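Local structure of cupin 2 conserved barrel domain protein (Desulfovibrio desulfuricans subsp. desulfuricans str. G20, 2Q30) at residues A[56-69]-A[92-106]. The protein is of unknown function but adopts the double-stranded beta-helix fold of the RmlC-like cupins and forms a two-chain assembly. Residues are numbered along the deposited sequence; the frame is centred on the assembly and turned at random.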
# COMPACT_ATOMS: atom_id res chain seq x y z
N GLU A 56 2.03 -13.72 2.98
CA GLU A 56 1.48 -12.64 3.79
C GLU A 56 0.67 -11.63 2.99
O GLU A 56 0.72 -11.62 1.78
CB GLU A 56 2.65 -11.91 4.45
CG GLU A 56 3.25 -12.68 5.61
CD GLU A 56 4.59 -12.12 5.98
OE1 GLU A 56 5.54 -12.38 5.23
OE2 GLU A 56 4.70 -11.47 7.04
N LEU A 57 -0.11 -10.82 3.69
CA LEU A 57 -0.76 -9.69 3.03
C LEU A 57 -0.49 -8.43 3.81
O LEU A 57 -0.19 -8.49 5.01
CB LEU A 57 -2.28 -9.85 2.88
CG LEU A 57 -3.17 -9.80 4.14
CD1 LEU A 57 -4.60 -9.51 3.77
CD2 LEU A 57 -3.07 -11.08 4.89
N ASN A 58 -0.61 -7.29 3.14
CA ASN A 58 -0.62 -6.03 3.85
C ASN A 58 -1.89 -5.32 3.39
O ASN A 58 -2.28 -5.45 2.22
CB ASN A 58 0.69 -5.24 3.74
CG ASN A 58 0.88 -4.54 2.41
OD1 ASN A 58 0.22 -3.57 2.11
ND2 ASN A 58 1.87 -4.97 1.67
N ILE A 59 -2.55 -4.63 4.31
CA ILE A 59 -3.76 -3.88 4.01
C ILE A 59 -3.45 -2.43 4.35
O ILE A 59 -3.19 -2.13 5.51
CB ILE A 59 -4.97 -4.33 4.83
CG1 ILE A 59 -5.23 -5.82 4.63
CG2 ILE A 59 -6.19 -3.46 4.47
CD1 ILE A 59 -6.45 -6.38 5.36
N VAL A 60 -3.51 -1.54 3.35
CA VAL A 60 -3.20 -0.13 3.54
C VAL A 60 -4.48 0.69 3.44
O VAL A 60 -5.20 0.56 2.47
CB VAL A 60 -2.23 0.36 2.45
CG1 VAL A 60 -1.82 1.83 2.74
CG2 VAL A 60 -1.01 -0.55 2.44
N VAL A 61 -4.77 1.52 4.44
CA VAL A 61 -5.96 2.36 4.42
C VAL A 61 -5.60 3.61 3.61
O VAL A 61 -4.79 4.42 4.04
CB VAL A 61 -6.48 2.76 5.82
CG1 VAL A 61 -7.76 3.55 5.70
CG2 VAL A 61 -6.69 1.51 6.70
N LEU A 62 -6.22 3.75 2.45
CA LEU A 62 -5.98 4.87 1.54
C LEU A 62 -6.82 6.07 1.87
O LEU A 62 -6.39 7.19 1.65
CB LEU A 62 -6.34 4.48 0.12
CG LEU A 62 -5.69 3.23 -0.46
CD1 LEU A 62 -6.33 2.96 -1.82
CD2 LEU A 62 -4.19 3.43 -0.55
N GLU A 63 -8.06 5.83 2.26
CA GLU A 63 -8.99 6.91 2.55
C GLU A 63 -10.00 6.42 3.54
O GLU A 63 -10.39 5.23 3.51
CB GLU A 63 -9.64 7.39 1.24
CG GLU A 63 -10.76 8.46 1.32
CD GLU A 63 -10.34 9.82 1.86
OE1 GLU A 63 -9.23 10.01 2.37
OE2 GLU A 63 -11.19 10.74 1.79
N GLY A 64 -10.40 7.32 4.44
CA GLY A 64 -11.38 7.02 5.46
C GLY A 64 -10.78 6.32 6.65
O GLY A 64 -9.56 6.15 6.74
N GLU A 65 -11.67 5.94 7.57
CA GLU A 65 -11.30 5.28 8.82
C GLU A 65 -12.11 4.03 9.01
O GLU A 65 -13.30 3.97 8.65
CB GLU A 65 -11.59 6.14 10.06
CG GLU A 65 -10.56 7.20 10.44
CD GLU A 65 -10.56 7.52 11.97
OE1 GLU A 65 -11.64 7.48 12.61
OE2 GLU A 65 -9.46 7.82 12.52
N GLY A 66 -11.49 3.07 9.66
CA GLY A 66 -12.12 1.81 9.95
C GLY A 66 -11.39 1.04 11.03
O GLY A 66 -10.73 1.63 11.91
N GLU A 67 -11.55 -0.27 10.96
CA GLU A 67 -10.94 -1.22 11.88
C GLU A 67 -10.44 -2.42 11.13
O GLU A 67 -11.10 -2.89 10.19
CB GLU A 67 -11.99 -1.72 12.87
CG GLU A 67 -12.57 -0.65 13.69
CD GLU A 67 -13.62 -1.13 14.65
OE1 GLU A 67 -14.54 -1.85 14.22
OE2 GLU A 67 -13.55 -0.73 15.81
N PHE A 68 -9.26 -2.93 11.53
CA PHE A 68 -8.77 -4.21 11.06
C PHE A 68 -9.38 -5.20 12.02
O PHE A 68 -9.19 -5.08 13.23
CB PHE A 68 -7.27 -4.32 11.14
CG PHE A 68 -6.57 -3.33 10.30
CD1 PHE A 68 -6.77 -3.33 8.91
CD2 PHE A 68 -5.68 -2.43 10.85
CE1 PHE A 68 -6.11 -2.41 8.10
CE2 PHE A 68 -5.00 -1.53 10.04
CZ PHE A 68 -5.23 -1.52 8.67
N VAL A 69 -10.09 -6.19 11.49
CA VAL A 69 -10.79 -7.17 12.33
C VAL A 69 -10.03 -8.51 12.27
O VAL A 69 -9.42 -8.85 11.24
CB VAL A 69 -12.26 -7.30 11.89
CG1 VAL A 69 -13.08 -8.15 12.87
CG2 VAL A 69 -12.88 -5.92 11.79
N HIS A 92 -8.37 -12.37 9.00
CA HIS A 92 -8.33 -10.91 8.84
C HIS A 92 -9.59 -10.44 8.14
O HIS A 92 -10.14 -11.14 7.29
CB HIS A 92 -7.12 -10.48 8.01
CG HIS A 92 -7.01 -11.20 6.70
ND1 HIS A 92 -6.39 -12.42 6.59
CD2 HIS A 92 -7.47 -10.88 5.47
CE1 HIS A 92 -6.45 -12.81 5.33
NE2 HIS A 92 -7.11 -11.91 4.63
N GLY A 93 -10.00 -9.23 8.47
CA GLY A 93 -11.17 -8.61 7.91
C GLY A 93 -11.04 -7.14 8.10
O GLY A 93 -10.10 -6.66 8.79
N VAL A 94 -11.96 -6.40 7.48
CA VAL A 94 -11.93 -4.92 7.54
C VAL A 94 -13.34 -4.41 7.74
O VAL A 94 -14.22 -4.90 7.07
CB VAL A 94 -11.37 -4.33 6.25
CG1 VAL A 94 -11.41 -2.82 6.30
CG2 VAL A 94 -9.93 -4.81 6.00
N ARG A 95 -13.53 -3.46 8.65
CA ARG A 95 -14.81 -2.83 8.92
C ARG A 95 -14.64 -1.34 8.69
O ARG A 95 -13.71 -0.75 9.20
CB ARG A 95 -15.22 -3.11 10.35
CG ARG A 95 -16.66 -2.79 10.66
CD ARG A 95 -16.97 -3.26 12.06
NE ARG A 95 -16.99 -4.71 12.10
CZ ARG A 95 -16.52 -5.50 13.08
NH1 ARG A 95 -15.89 -5.05 14.15
NH2 ARG A 95 -16.64 -6.79 12.92
N ALA A 96 -15.53 -0.74 7.90
CA ALA A 96 -15.47 0.68 7.61
C ALA A 96 -16.32 1.45 8.62
O ALA A 96 -17.51 1.14 8.78
CB ALA A 96 -15.97 0.93 6.24
N VAL A 97 -15.72 2.43 9.30
CA VAL A 97 -16.46 3.34 10.19
C VAL A 97 -17.01 4.48 9.32
O VAL A 97 -18.17 4.86 9.45
CB VAL A 97 -15.60 3.85 11.37
CG1 VAL A 97 -16.33 4.97 12.12
CG2 VAL A 97 -15.24 2.67 12.32
N THR A 98 -16.15 5.06 8.48
CA THR A 98 -16.54 6.08 7.50
C THR A 98 -16.47 5.39 6.14
O THR A 98 -16.06 4.22 6.04
CB THR A 98 -15.55 7.29 7.47
OG1 THR A 98 -14.26 6.88 7.01
CG2 THR A 98 -15.40 7.95 8.83
N ASP A 99 -16.84 6.12 5.08
CA ASP A 99 -16.61 5.60 3.70
C ASP A 99 -15.09 5.40 3.62
O ASP A 99 -14.32 6.26 4.06
CB ASP A 99 -17.07 6.56 2.62
CG ASP A 99 -18.57 6.75 2.58
OD1 ASP A 99 -19.33 6.02 3.24
OD2 ASP A 99 -18.99 7.61 1.80
N MSE A 100 -14.67 4.26 3.08
CA MSE A 100 -13.29 3.86 3.18
C MSE A 100 -12.82 3.06 2.00
O MSE A 100 -13.59 2.29 1.41
CB MSE A 100 -13.18 2.97 4.42
CG MSE A 100 -11.80 2.66 4.91
SE MSE A 100 -11.91 1.20 6.17
CE MSE A 100 -11.80 -0.22 4.99
N LYS A 101 -11.55 3.26 1.63
CA LYS A 101 -10.92 2.44 0.62
C LYS A 101 -9.59 1.94 1.15
O LYS A 101 -8.81 2.69 1.78
CB LYS A 101 -10.79 3.16 -0.72
CG LYS A 101 -10.38 2.25 -1.85
CD LYS A 101 -10.44 2.96 -3.19
CE LYS A 101 -10.08 2.05 -4.38
NZ LYS A 101 -10.34 2.76 -5.69
N VAL A 102 -9.35 0.65 0.91
CA VAL A 102 -8.09 -0.00 1.28
C VAL A 102 -7.49 -0.72 0.08
O VAL A 102 -8.19 -1.06 -0.85
CB VAL A 102 -8.26 -1.00 2.47
CG1 VAL A 102 -8.82 -0.26 3.68
CG2 VAL A 102 -9.12 -2.20 2.08
N LEU A 103 -6.17 -0.93 0.15
CA LEU A 103 -5.42 -1.65 -0.87
C LEU A 103 -4.78 -2.84 -0.19
O LEU A 103 -4.12 -2.69 0.82
CB LEU A 103 -4.33 -0.77 -1.46
CG LEU A 103 -3.64 -1.36 -2.71
CD1 LEU A 103 -4.63 -1.61 -3.85
CD2 LEU A 103 -2.54 -0.39 -3.16
N VAL A 104 -4.96 -4.01 -0.78
CA VAL A 104 -4.42 -5.23 -0.25
C VAL A 104 -3.40 -5.76 -1.23
O VAL A 104 -3.72 -5.86 -2.39
CB VAL A 104 -5.54 -6.28 -0.04
CG1 VAL A 104 -4.96 -7.62 0.54
CG2 VAL A 104 -6.61 -5.71 0.87
N THR A 105 -2.20 -6.08 -0.74
CA THR A 105 -1.12 -6.70 -1.50
C THR A 105 -0.83 -8.04 -0.83
O THR A 105 -0.58 -8.08 0.38
CB THR A 105 0.16 -5.83 -1.54
OG1 THR A 105 -0.19 -4.56 -2.11
CG2 THR A 105 1.24 -6.52 -2.41
N ILE A 106 -0.90 -9.10 -1.61
CA ILE A 106 -0.76 -10.48 -1.16
C ILE A 106 0.44 -11.07 -1.88
O ILE A 106 0.47 -11.03 -3.10
CB ILE A 106 -2.04 -11.28 -1.51
CG1 ILE A 106 -3.32 -10.53 -1.07
CG2 ILE A 106 -1.95 -12.67 -0.90
CD1 ILE A 106 -4.60 -11.15 -1.60
O HOH W 1 -1.39 -2.99 -0.36
O HOH W 2 -16.04 -2.99 16.30
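I59 and V94 meet tip to tip inside the barrel, CD1 of I59 3.9 Å from CG2 of V94, and so join the two sheets across the core. The I59 side chain runs extended (chi2 -178°), which carries CD1 over to the facing sheet, while its CG2 branch stays low against V102 and CG1 lies alongside V104 of the neighbouring strand. Beta-branched aliphatic residues suit this interior, since they prefer extended backbone and fill it with apolar branches. Nearer one end, L57 lays CD1 over one face of the H92 ring, a CH-pi contact 3.8 Å from the ring centroid; H49 meets the same ring edge-to-face, and T90 O takes the bond from ND1.

Strands 56-63 and 100-106 pair antiparallel, with V60 and L103 as one of the hydrogen-bonded pairs. A classic beta bulge interrupts them: L62 N and E63 N both donate to K101 O. On the outer face of this sheet, V60 and L62 pack on the second subunit, and a water bridges N58 OD1 to T105 OG1; T105 OG1 also bonds ND2 of N58 of the second subunit.

Beyond the bulge, G64, at a positive phi (82°), brings its CA to 3.3 Å from D99 O in a CA-H...O contact, a close approach that suits a residue without a side chain. T98 OG1 accepts from E65 N at 2.8 Å, and E65 O receives both V97 N and T98 N, tying the two connections together. At the polar edge, E67 OE1 reaches R95 NH1 in a long, weak salt bridge of 3.5 Å; a water donates to E67 OE1 and accepts a weak bond from R95 NH1. V69 CG2 sits over the guanidinium centre, while D73 takes NH2.

Two strand-turn-strand segments, each crossing from one sheet to the other and paired antiparallel with the other segment in both sheets, are characteristic of the double-stranded beta-helix of cupins.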